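Local coordinates for pyrroline carboxylate reductase (Plasmodium falciparum, PDB 2RCY), which reduces 1-pyrroline-5-carboxylate to proline, the last step of proline biosynthesis, using NADPH as hydride donor, at the interface of chains A and B. Sequence-based numbering; all coordinates share one arbitrary frame. Chains: chain A/B, Pyrroline carboxylate reductase.

Contact 1 and contact 2 belong to one two-fold symmetric dimer interface, their C-alpha centres about 29 Å apart. They share helix 242-260: chain A's copy forms one wall of contact 1, chain B's copy supplies one side of contact 2. By symmetry each such helix does both jobs, gripping the start of the partner's helix 229-239 through its C-terminal half and the partner's helix 169-186 from residues nearer its middle. These elements lie in the family's dimerisation region, so the two chains probably form the biological dimer within the ten-copy assembly. Contact 1 also touches A:Gly92, an NADP-binding residue.

Contact 1: the interface of chains A and B. Residues chain A 92-93, 163, 168, 252-253, 256-257, 260; chain B 227-230, 232-233.
B:Ile229 carries this contact, and its torsions explain why: CG1 is anti to its own carbonyl carbon (chi1 -55°), and CD1 continues the chain almost straight (chi2 162°), so the side chain reaches from the first turn of helix 229-239 deep into chain A. Its tip, CD1, lies 3.7 Å from CA of A:Gly92, in the loop that binds NADP. From another side CG2 of A:Thr163 meets CD1 of B:Ile229 at 3.8 Å, the two side chains crossing at about a right angle. A:Ser257 adds its CB to the same socket, and the selenium of the selenomethionine A:Met260 packs obliquely against the shaft, SE to CG1 of B:Ile229 being 3.7 Å. The other branch, CG2 of B:Ile229, lies between SG of A:Cys168 and the methyl CB of A:Ala253, the latter at 3.8 Å.

One turn further on, B:Val232 sits with CG1 anti to its backbone N, directed at the backbone carbonyl O of A:Ala252 at 3.4 Å, while CG2 faces A:Lys256. The lysine chain bends at chi2 (68°) and runs across the valine at about a right angle, its CG 3.7 Å from CG2 of B:Val232. It thus works here through its methylenes, and CE passes 3.8 Å from the carbonyl O of B:Gly227. That glycine directly follows B:Pro226, in a stretch with several NADP-pocket residues, so the dimer contact probably helps to place cofactor-binding loops. Beside the isoleucine, the thiol SG of A:Cys168 makes a weak hydrogen bond of 3.0 Å to the hydroxyl OG1 of B:Thr230.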
loop_
_atom_site.group_PDB
_atom_site.type_symbol
_atom_site.label_atom_id
_atom_site.label_comp_id
_atom_site.label_asym_id
_atom_site.label_seq_id
_atom_site.Cartn_x
_atom_site.Cartn_y
_atom_site.Cartn_z
ATOM N N GLY A 92 -28.333 14.346 15.572
ATOM C CA GLY A 92 -26.879 14.240 15.535
ATOM C C GLY A 92 -26.222 15.489 14.986
ATOM O O GLY A 92 -26.666 16.044 13.978
ATOM N N GLY A 93 -25.167 15.934 15.660
ATOM C CA GLY A 93 -24.412 17.107 15.235
ATOM C C GLY A 93 -24.935 18.415 15.795
ATOM O O GLY A 93 -24.152 19.270 16.212
ATOM N N THR A 163 -21.127 10.516 20.645
ATOM C CA THR A 163 -22.014 10.130 19.545
ATOM C C THR A 163 -21.340 9.080 18.663
ATOM O O THR A 163 -21.959 8.086 18.286
ATOM C CB THR A 163 -22.408 11.357 18.681
ATOM O OG1 THR A 163 -22.983 12.372 19.515
ATOM C CG2 THR A 163 -23.405 10.974 17.595
ATOM N N CYS A 168 -23.185 5.839 17.267
ATOM C CA CYS A 168 -22.796 5.110 16.055
ATOM C C CYS A 168 -22.287 3.704 16.343
ATOM O O CYS A 168 -22.289 2.845 15.458
ATOM C CB CYS A 168 -21.718 5.878 15.295
ATOM S SG CYS A 168 -22.204 7.507 14.766
ATOM N N ALA A 252 -13.474 9.678 12.384
ATOM C CA ALA A 252 -14.143 10.162 11.174
ATOM C C ALA A 252 -15.596 10.538 11.459
ATOM O O ALA A 252 -16.094 11.547 10.955
ATOM C CB ALA A 252 -14.070 9.123 10.065
ATOM N N ALA A 253 -16.263 9.717 12.268
ATOM C CA ALA A 253 -17.620 9.991 12.730
ATOM C C ALA A 253 -17.655 11.220 13.643
ATOM O O ALA A 253 -18.562 12.048 13.544
ATOM C CB ALA A 253 -18.192 8.773 13.440
ATOM N N LYS A 256 -17.481 14.367 11.625
ATOM C CA LYS A 256 -18.743 14.592 10.921
ATOM C C LYS A 256 -19.782 15.216 11.853
ATOM O O LYS A 256 -20.550 16.087 11.439
ATOM C CB LYS A 256 -19.264 13.287 10.304
ATOM C CG LYS A 256 -20.626 13.387 9.611
ATOM C CD LYS A 256 -20.587 14.238 8.345
ATOM C CE LYS A 256 -21.960 14.318 7.703
ATOM N NZ LYS A 256 -21.937 15.014 6.391
ATOM N N SER A 257 -19.789 14.769 13.109
ATOM C CA SER A 257 -20.638 15.350 14.147
ATOM C C SER A 257 -20.290 16.822 14.392
ATOM O O SER A 257 -21.180 17.654 14.575
ATOM C CB SER A 257 -20.514 14.546 15.443
ATOM O OG SER A 257 -21.367 15.054 16.454
HETATM N N MSE A 260 -21.256 19.085 11.168
HETATM C CA MSE A 260 -22.673 19.432 11.225
HETATM C C MSE A 260 -22.924 20.419 12.366
HETATM O O MSE A 260 -23.887 21.189 12.333
HETATM C CB MSE A 260 -23.528 18.174 11.407
HETATM C CG MSE A 260 -23.354 17.137 10.302
HETATM SE SE MSE A 260 -24.092 15.386 10.756
HETATM C CE MSE A 260 -25.936 15.679 10.193
ATOM N N GLY B 227 -27.347 10.768 5.141
ATOM C CA GLY B 227 -26.522 11.972 5.241
ATOM C C GLY B 227 -25.962 12.212 6.629
ATOM O O GLY B 227 -25.587 13.335 6.967
ATOM N N GLY B 228 -25.884 11.150 7.429
ATOM C CA GLY B 228 -25.555 11.272 8.847
ATOM C C GLY B 228 -24.147 10.895 9.258
ATOM O O GLY B 228 -23.267 10.696 8.418
ATOM N N ILE B 229 -23.959 10.790 10.570
ATOM C CA ILE B 229 -22.654 10.581 11.200
ATOM C C ILE B 229 -22.155 9.138 11.063
ATOM O O ILE B 229 -20.989 8.904 10.731
ATOM C CB ILE B 229 -22.710 10.985 12.699
ATOM C CG1 ILE B 229 -23.205 12.430 12.846
ATOM C CG2 ILE B 229 -21.353 10.804 13.373
ATOM C CD1 ILE B 229 -23.709 12.783 14.233
ATOM N N THR B 230 -23.046 8.182 11.323
ATOM C CA THR B 230 -22.728 6.756 11.280
ATOM C C THR B 230 -22.244 6.327 9.896
ATOM O O THR B 230 -21.293 5.549 9.776
ATOM C CB THR B 230 -23.945 5.903 11.706
ATOM O OG1 THR B 230 -24.369 6.297 13.018
ATOM C CG2 THR B 230 -23.602 4.424 11.717
ATOM N N VAL B 232 -20.546 7.943 7.776
ATOM C CA VAL B 232 -19.133 8.317 7.653
ATOM C C VAL B 232 -18.219 7.325 8.394
ATOM O O VAL B 232 -17.137 6.985 7.911
ATOM C CB VAL B 232 -18.899 9.782 8.130
ATOM C CG1 VAL B 232 -17.421 10.126 8.182
ATOM C CG2 VAL B 232 -19.631 10.754 7.214
ATOM N N GLY B 233 -18.670 6.860 9.557
ATOM C CA GLY B 233 -17.942 5.864 10.340
ATOM C C GLY B 233 -17.833 4.517 9.645
ATOM O O GLY B 233 -16.763 3.902 9.641
#

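Contact 2: the interface of chains A and B. Residues chain A 179, 182-183, 186-187; chain B 247, 250-251.
A:Lys186 and B:Glu251 meet tip to tip, their chains crossing at about a right angle. The lysine leaves the end of helix 169-186 with CG anti to its backbone N and stays stretched until the last torsion, where chi4 (-78°) swings the ammonium sharply off the line of the chain. The glutamate reaches out extended beyond CG from helix 242-260. They form a salt bridge, NZ of A:Lys186 donating to OE1 of B:Glu251 at 2.9 Å. The ammonium approaches from the syn side of OE1, the side of its sister oxygen, and so also makes a weaker bond of 3.1 Å from NZ of A:Lys186 to OE2 of B:Glu251.

A:Asn187 stands across the same carboxylate, its amide plane turned 86° from it. As modelled, OD1 of A:Asn187 faces OE1 of B:Glu251 at 3.3 Å, two oxygens that the nearby positive charge may help to tolerate; the coordinates alone do not show whether the amide is oriented correctly.

Next to this polar pair the helices pack closely where A:Ala183 offers only a methyl. Its CB lies 3.8 Å from CB of B:Val250 and fits between that residue and B:Met247. The selenomethionine B:Met247 runs alongside chain A's helix, past A:Ala183 towards A:Asp182, extended to the selenium and then bent at chi3 (74°). CG of B:Met247 lies 3.3 Å from the backbone O of A:Ser179, and its CE also lies near the backbone O of A:Asp182. That terminal methyl CE of B:Met247 ends 3.8 Å from CB of A:Asp182.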
loop_
_atom_site.group_PDB
_atom_site.type_symbol
_atom_site.label_atom_id
_atom_site.label_comp_id
_atom_site.label_asym_id
_atom_site.label_seq_id
_atom_site.Cartn_x
_atom_site.Cartn_y
_atom_site.Cartn_z
ATOM N N SER A 179 -18.883 -9.764 10.334
ATOM C CA SER A 179 -17.605 -10.239 9.797
ATOM C C SER A 179 -17.167 -11.566 10.416
ATOM O O SER A 179 -16.617 -12.427 9.729
ATOM C CB SER A 179 -16.512 -9.187 10.002
ATOM O OG SER A 179 -16.948 -7.906 9.595
ATOM N N ASP A 182 -19.324 -14.432 8.939
ATOM C CA ASP A 182 -18.862 -14.696 7.573
ATOM C C ASP A 182 -17.574 -15.512 7.522
ATOM O O ASP A 182 -17.417 -16.379 6.660
ATOM C CB ASP A 182 -18.682 -13.386 6.799
ATOM C CG ASP A 182 -19.983 -12.862 6.233
ATOM O OD1 ASP A 182 -20.942 -13.650 6.095
ATOM O OD2 ASP A 182 -20.051 -11.660 5.921
ATOM N N ALA A 183 -16.661 -15.223 8.447
ATOM C CA ALA A 183 -15.419 -15.976 8.582
ATOM C C ALA A 183 -15.704 -17.436 8.932
ATOM O O ALA A 183 -15.030 -18.343 8.436
ATOM C CB ALA A 183 -14.529 -15.335 9.634
ATOM N N LYS A 186 -17.567 -19.146 5.829
ATOM C CA LYS A 186 -16.573 -19.419 4.791
ATOM C C LYS A 186 -15.778 -20.696 5.069
ATOM O O LYS A 186 -15.459 -21.444 4.147
ATOM C CB LYS A 186 -15.621 -18.227 4.617
ATOM C CG LYS A 186 -14.597 -18.403 3.502
ATOM C CD LYS A 186 -13.598 -17.267 3.453
ATOM C CE LYS A 186 -12.582 -17.483 2.340
ATOM N NZ LYS A 186 -11.523 -18.465 2.693
ATOM N N ASN A 187 -15.464 -20.942 6.339
ATOM C CA ASN A 187 -14.600 -22.060 6.703
ATOM C C ASN A 187 -15.318 -23.316 7.227
ATOM O O ASN A 187 -14.706 -24.148 7.903
ATOM C CB ASN A 187 -13.502 -21.598 7.665
ATOM C CG ASN A 187 -12.482 -20.688 6.998
ATOM O OD1 ASN A 187 -12.456 -19.483 7.239
ATOM N ND2 ASN A 187 -11.638 -21.264 6.153
HETATM N N MSE B 247 -12.008 -11.199 9.176
HETATM C CA MSE B 247 -12.099 -12.505 8.513
HETATM C C MSE B 247 -10.736 -13.146 8.258
HETATM O O MSE B 247 -10.600 -14.367 8.343
HETATM C CB MSE B 247 -12.873 -12.390 7.200
HETATM C CG MSE B 247 -14.349 -12.095 7.372
HETATM SE SE MSE B 247 -15.254 -11.881 5.666
HETATM C CE MSE B 247 -15.306 -13.752 5.106
ATOM N N VAL B 250 -9.360 -14.525 11.707
ATOM C CA VAL B 250 -9.999 -15.790 12.055
ATOM C C VAL B 250 -9.410 -16.927 11.218
ATOM O O VAL B 250 -9.090 -17.994 11.748
ATOM C CB VAL B 250 -11.542 -15.714 11.880
ATOM C CG1 VAL B 250 -12.187 -17.074 12.093
ATOM C CG2 VAL B 250 -12.144 -14.696 12.842
ATOM N N GLU B 251 -9.247 -16.678 9.920
ATOM C CA GLU B 251 -8.710 -17.670 8.991
ATOM C C GLU B 251 -7.242 -17.997 9.264
ATOM O O GLU B 251 -6.813 -19.132 9.068
ATOM C CB GLU B 251 -8.898 -17.207 7.544
ATOM C CG GLU B 251 -8.672 -18.304 6.507
ATOM C CD GLU B 251 -9.400 -18.047 5.204
ATOM O OE1 GLU B 251 -10.561 -17.581 5.245
ATOM O OE2 GLU B 251 -8.813 -18.323 4.137
#